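Local atomic coordinates of sefir domain protein (Bacillus cereus F65185, PDB entry 5Y8E), a protein that probably takes part in signalling through homotypic contacts between SEFIR domains, as a prokaryotic member of the family related to TIR domains. Residues 21-33 / 131-143. Numbering follows the deposited sequence.
Sequences DLANKLMKESGVE and IDKSYKELERLIW
Residues 21-29 of helix 13-29 cross helix 131-143 at -64°, the two axes 11.9 Å apart at closest approach, and the backbones come nearest at Ser30 and Glu139, just before Gly31 leaves helical geometry with positive phi and the chain turns into strand 33-35. The pair belongs to the TIR-like alpha/beta fold of the SEFIR domain: the first and last helices of the chain pack on each other beside the parallel core of the sheet. Tyr135 is a knob among Leu22, Lys25, Leu26 and Glu29; chi1 of -176° turns its ring away from its own backbone N and into the hollow formed by those four side chains. The extended Lys25 chain runs over one face of the Tyr135 ring in the opposite direction, Lys25 CE lying 3.6 Å above the ring centre in a CH-pi contact and NZ making a cation-pi contact. A water, 2.9 Å from Lys25 NZ, joins that ammonium to Asp132 OD1. At the ring edge Leu22 CD1 approaches Tyr135 CE1, and it also meets Leu138 CD2 tip to tip. Deeper in, Leu26 CD2 touches Ile142 CD1, while the side chains of Val32 and Ile142 cross at about a right angle, CG1 against CG2; Val4 of strand 3-7 and Ile101 of strand 100-108 also touch Ile142. Two hydrogen bonds in series grip the buried serine oxygen: Tyr135 OH donates to Ser30 OG at 2.6 Å, and Ser30 OG donates to the anti lone pair of Glu139 OE1 at 2.7 Å. Trp143 NE1 donates to Ser30 O, 3.0 Å away, in both the indole and carbonyl planes, though the bond is bent, with an N-H...O angle of 142°.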
# COMPACT_ATOMS: atom_id res chain seq x y z
N ASP A 21 -10.47 5.68 -7.06
CA ASP A 21 -10.02 6.56 -8.15
C ASP A 21 -8.57 6.27 -8.51
O ASP A 21 -8.20 6.28 -9.69
CB ASP A 21 -10.16 8.04 -7.75
CG ASP A 21 -11.60 8.52 -7.71
OD1 ASP A 21 -12.51 7.82 -8.21
OD2 ASP A 21 -11.82 9.62 -7.16
N LEU A 22 -7.74 6.02 -7.50
CA LEU A 22 -6.32 5.71 -7.72
C LEU A 22 -6.16 4.38 -8.44
O LEU A 22 -5.36 4.26 -9.37
CB LEU A 22 -5.57 5.68 -6.39
CG LEU A 22 -4.06 5.48 -6.56
CD1 LEU A 22 -3.46 6.71 -7.24
CD2 LEU A 22 -3.40 5.22 -5.23
N ALA A 23 -6.93 3.39 -8.04
CA ALA A 23 -6.88 2.10 -8.68
C ALA A 23 -7.22 2.18 -10.18
O ALA A 23 -6.58 1.66 -11.02
CB ALA A 23 -7.84 1.16 -7.99
N ASN A 24 -8.27 2.94 -10.46
CA ASN A 24 -8.71 3.10 -11.83
C ASN A 24 -7.64 3.82 -12.62
O ASN A 24 -7.35 3.48 -13.69
CB ASN A 24 -10.04 3.80 -11.93
CG ASN A 24 -11.20 2.84 -11.83
OD1 ASN A 24 -11.34 1.97 -12.60
ND2 ASN A 24 -11.98 3.00 -10.86
N LYS A 25 -7.08 4.83 -12.02
CA LYS A 25 -6.10 5.66 -12.69
C LYS A 25 -4.85 4.85 -13.07
O LYS A 25 -4.34 4.93 -14.13
CB LYS A 25 -5.74 6.84 -11.82
CG LYS A 25 -4.81 7.84 -12.49
CD LYS A 25 -4.62 9.09 -11.69
CE LYS A 25 -3.74 10.11 -12.34
NZ LYS A 25 -3.40 11.25 -11.47
N LEU A 26 -4.41 4.05 -12.10
CA LEU A 26 -3.26 3.20 -12.31
C LEU A 26 -3.45 2.24 -13.48
O LEU A 26 -2.55 2.03 -14.21
CB LEU A 26 -2.91 2.40 -11.05
CG LEU A 26 -2.29 3.15 -9.89
CD1 LEU A 26 -2.31 2.35 -8.59
CD2 LEU A 26 -0.94 3.63 -10.21
N MET A 27 -4.63 1.68 -13.59
CA MET A 27 -4.88 0.75 -14.67
C MET A 27 -5.02 1.50 -16.01
O MET A 27 -4.58 1.06 -17.02
CB MET A 27 -6.10 -0.13 -14.39
CG MET A 27 -5.86 -1.14 -13.28
SD MET A 27 -6.97 -2.60 -13.34
CE MET A 27 -6.50 -3.23 -14.87
N LYS A 28 -5.64 2.66 -15.96
CA LYS A 28 -5.90 3.43 -17.18
C LYS A 28 -4.65 4.07 -17.74
O LYS A 28 -4.45 4.08 -18.92
CB LYS A 28 -7.01 4.48 -16.96
CG LYS A 28 -7.17 5.43 -18.10
CD LYS A 28 -8.57 5.99 -18.26
CE LYS A 28 -8.61 7.19 -19.25
NZ LYS A 28 -9.75 8.10 -19.00
N GLU A 29 -3.85 4.66 -16.86
CA GLU A 29 -2.77 5.54 -17.27
C GLU A 29 -1.36 4.96 -17.15
O GLU A 29 -0.45 5.44 -17.76
CB GLU A 29 -2.82 6.87 -16.51
CG GLU A 29 -4.09 7.61 -16.68
CD GLU A 29 -4.08 9.00 -16.12
OE1 GLU A 29 -3.04 9.50 -15.75
OE2 GLU A 29 -5.16 9.57 -16.04
N SER A 30 -1.22 3.97 -16.31
CA SER A 30 0.10 3.45 -15.95
C SER A 30 0.35 2.00 -16.38
O SER A 30 1.43 1.46 -16.13
CB SER A 30 0.35 3.63 -14.45
OG SER A 30 0.26 4.99 -14.08
N GLY A 31 -0.63 1.38 -17.03
CA GLY A 31 -0.42 0.06 -17.61
C GLY A 31 -0.11 -1.04 -16.62
O GLY A 31 0.63 -1.98 -16.93
N VAL A 32 -0.67 -0.95 -15.42
CA VAL A 32 -0.49 -2.02 -14.45
C VAL A 32 -1.81 -2.72 -14.16
O VAL A 32 -2.88 -2.20 -14.48
CB VAL A 32 0.11 -1.52 -13.12
CG1 VAL A 32 1.47 -0.85 -13.35
CG2 VAL A 32 -0.85 -0.57 -12.41
N GLU A 33 -1.72 -3.90 -13.57
CA GLU A 33 -2.90 -4.62 -13.09
C GLU A 33 -3.05 -4.33 -11.61
O GLU A 33 -2.08 -4.45 -10.86
CB GLU A 33 -2.72 -6.12 -13.31
CG GLU A 33 -2.62 -6.52 -14.78
CD GLU A 33 -3.93 -6.34 -15.52
OE1 GLU A 33 -4.98 -6.18 -14.86
OE2 GLU A 33 -3.92 -6.35 -16.76
N ILE A 131 -0.55 16.94 -7.33
CA ILE A 131 -0.93 15.54 -7.56
C ILE A 131 -0.16 14.91 -8.72
O ILE A 131 0.27 13.76 -8.63
CB ILE A 131 -2.46 15.41 -7.77
CG1 ILE A 131 -3.19 15.78 -6.48
CG2 ILE A 131 -2.83 14.00 -8.19
CD1 ILE A 131 -4.60 16.29 -6.70
N ASP A 132 0.04 15.66 -9.81
CA ASP A 132 0.76 15.11 -10.96
C ASP A 132 2.17 14.66 -10.59
O ASP A 132 2.63 13.59 -11.02
CB ASP A 132 0.79 16.10 -12.13
CG ASP A 132 -0.56 16.28 -12.80
OD1 ASP A 132 -1.44 15.40 -12.63
OD2 ASP A 132 -0.74 17.29 -13.50
N LYS A 133 2.85 15.45 -9.77
CA LYS A 133 4.20 15.10 -9.33
C LYS A 133 4.20 13.86 -8.44
O LYS A 133 5.02 12.96 -8.62
CB LYS A 133 4.85 16.27 -8.60
CG LYS A 133 6.29 16.02 -8.16
CD LYS A 133 6.94 17.32 -7.69
CE LYS A 133 8.33 17.07 -7.11
NZ LYS A 133 8.25 16.35 -5.82
N SER A 134 3.27 13.81 -7.49
CA SER A 134 3.13 12.66 -6.61
C SER A 134 2.78 11.40 -7.40
O SER A 134 3.35 10.33 -7.15
CB SER A 134 2.07 12.94 -5.55
OG SER A 134 2.49 13.98 -4.69
N TYR A 135 1.87 11.52 -8.36
CA TYR A 135 1.45 10.36 -9.14
C TYR A 135 2.58 9.86 -10.03
O TYR A 135 2.78 8.65 -10.19
CB TYR A 135 0.20 10.67 -9.97
CG TYR A 135 -0.30 9.45 -10.70
CD1 TYR A 135 -1.16 8.56 -10.07
CD2 TYR A 135 0.10 9.17 -12.00
CE1 TYR A 135 -1.61 7.41 -10.72
CE2 TYR A 135 -0.33 8.03 -12.66
CZ TYR A 135 -1.19 7.16 -12.01
OH TYR A 135 -1.64 6.03 -12.66
N LYS A 136 3.31 10.80 -10.63
CA LYS A 136 4.45 10.46 -11.46
C LYS A 136 5.47 9.66 -10.66
O LYS A 136 6.03 8.68 -11.17
CB LYS A 136 5.09 11.73 -12.02
CG LYS A 136 6.31 11.51 -12.91
CD LYS A 136 6.86 12.86 -13.37
CE LYS A 136 8.09 12.71 -14.25
NZ LYS A 136 9.24 12.12 -13.51
N GLU A 137 5.71 10.06 -9.42
CA GLU A 137 6.68 9.35 -8.59
C GLU A 137 6.15 7.98 -8.18
O GLU A 137 6.91 7.01 -8.15
CB GLU A 137 7.07 10.18 -7.36
CG GLU A 137 8.02 9.45 -6.40
CD GLU A 137 9.42 9.21 -6.95
OE1 GLU A 137 9.71 9.58 -8.11
OE2 GLU A 137 10.25 8.64 -6.21
N LEU A 138 4.86 7.89 -7.89
CA LEU A 138 4.25 6.59 -7.57
C LEU A 138 4.42 5.63 -8.73
O LEU A 138 4.78 4.46 -8.55
CB LEU A 138 2.76 6.75 -7.24
CG LEU A 138 1.95 5.47 -7.10
CD1 LEU A 138 2.47 4.59 -5.96
CD2 LEU A 138 0.48 5.80 -6.87
N GLU A 139 4.16 6.13 -9.93
CA GLU A 139 4.29 5.34 -11.15
C GLU A 139 5.73 4.86 -11.35
O GLU A 139 5.97 3.69 -11.68
CB GLU A 139 3.82 6.20 -12.32
CG GLU A 139 3.84 5.53 -13.66
CD GLU A 139 3.42 6.49 -14.74
OE1 GLU A 139 2.25 6.41 -15.19
OE2 GLU A 139 4.25 7.34 -15.13
N ARG A 140 6.69 5.76 -11.13
CA ARG A 140 8.11 5.41 -11.21
C ARG A 140 8.45 4.28 -10.24
O ARG A 140 9.12 3.31 -10.61
CB ARG A 140 8.99 6.63 -10.91
CG ARG A 140 10.47 6.38 -11.19
CD ARG A 140 11.37 7.48 -10.66
NE ARG A 140 11.41 7.52 -9.20
CZ ARG A 140 12.12 6.68 -8.45
NH1 ARG A 140 12.86 5.73 -9.03
NH2 ARG A 140 12.10 6.78 -7.13
N LEU A 141 8.01 4.41 -8.99
CA LEU A 141 8.30 3.41 -7.96
C LEU A 141 7.69 2.05 -8.29
O LEU A 141 8.29 1.00 -8.02
CB LEU A 141 7.81 3.91 -6.60
CG LEU A 141 8.59 5.08 -6.00
CD1 LEU A 141 7.80 5.73 -4.88
CD2 LEU A 141 9.94 4.59 -5.50
N ILE A 142 6.49 2.07 -8.86
CA ILE A 142 5.81 0.83 -9.24
C ILE A 142 6.59 0.07 -10.32
O ILE A 142 6.76 -1.15 -10.22
CB ILE A 142 4.36 1.11 -9.68
CG1 ILE A 142 3.47 1.32 -8.44
CG2 ILE A 142 3.82 -0.04 -10.53
CD1 ILE A 142 2.10 1.92 -8.75
N TRP A 143 7.09 0.79 -11.31
CA TRP A 143 7.80 0.17 -12.43
C TRP A 143 9.28 -0.11 -12.14
O TRP A 143 9.95 -0.81 -12.89
CB TRP A 143 7.64 1.03 -13.70
CG TRP A 143 6.30 0.83 -14.36
CD1 TRP A 143 5.14 1.51 -14.09
CD2 TRP A 143 5.98 -0.13 -15.36
NE1 TRP A 143 4.12 1.03 -14.89
CE2 TRP A 143 4.62 0.02 -15.68
CE3 TRP A 143 6.72 -1.11 -16.04
CZ2 TRP A 143 3.98 -0.76 -16.64
CZ3 TRP A 143 6.09 -1.89 -16.99
CH2 TRP A 143 4.73 -1.71 -17.29
O HOH W 1 -1.28 12.63 -12.79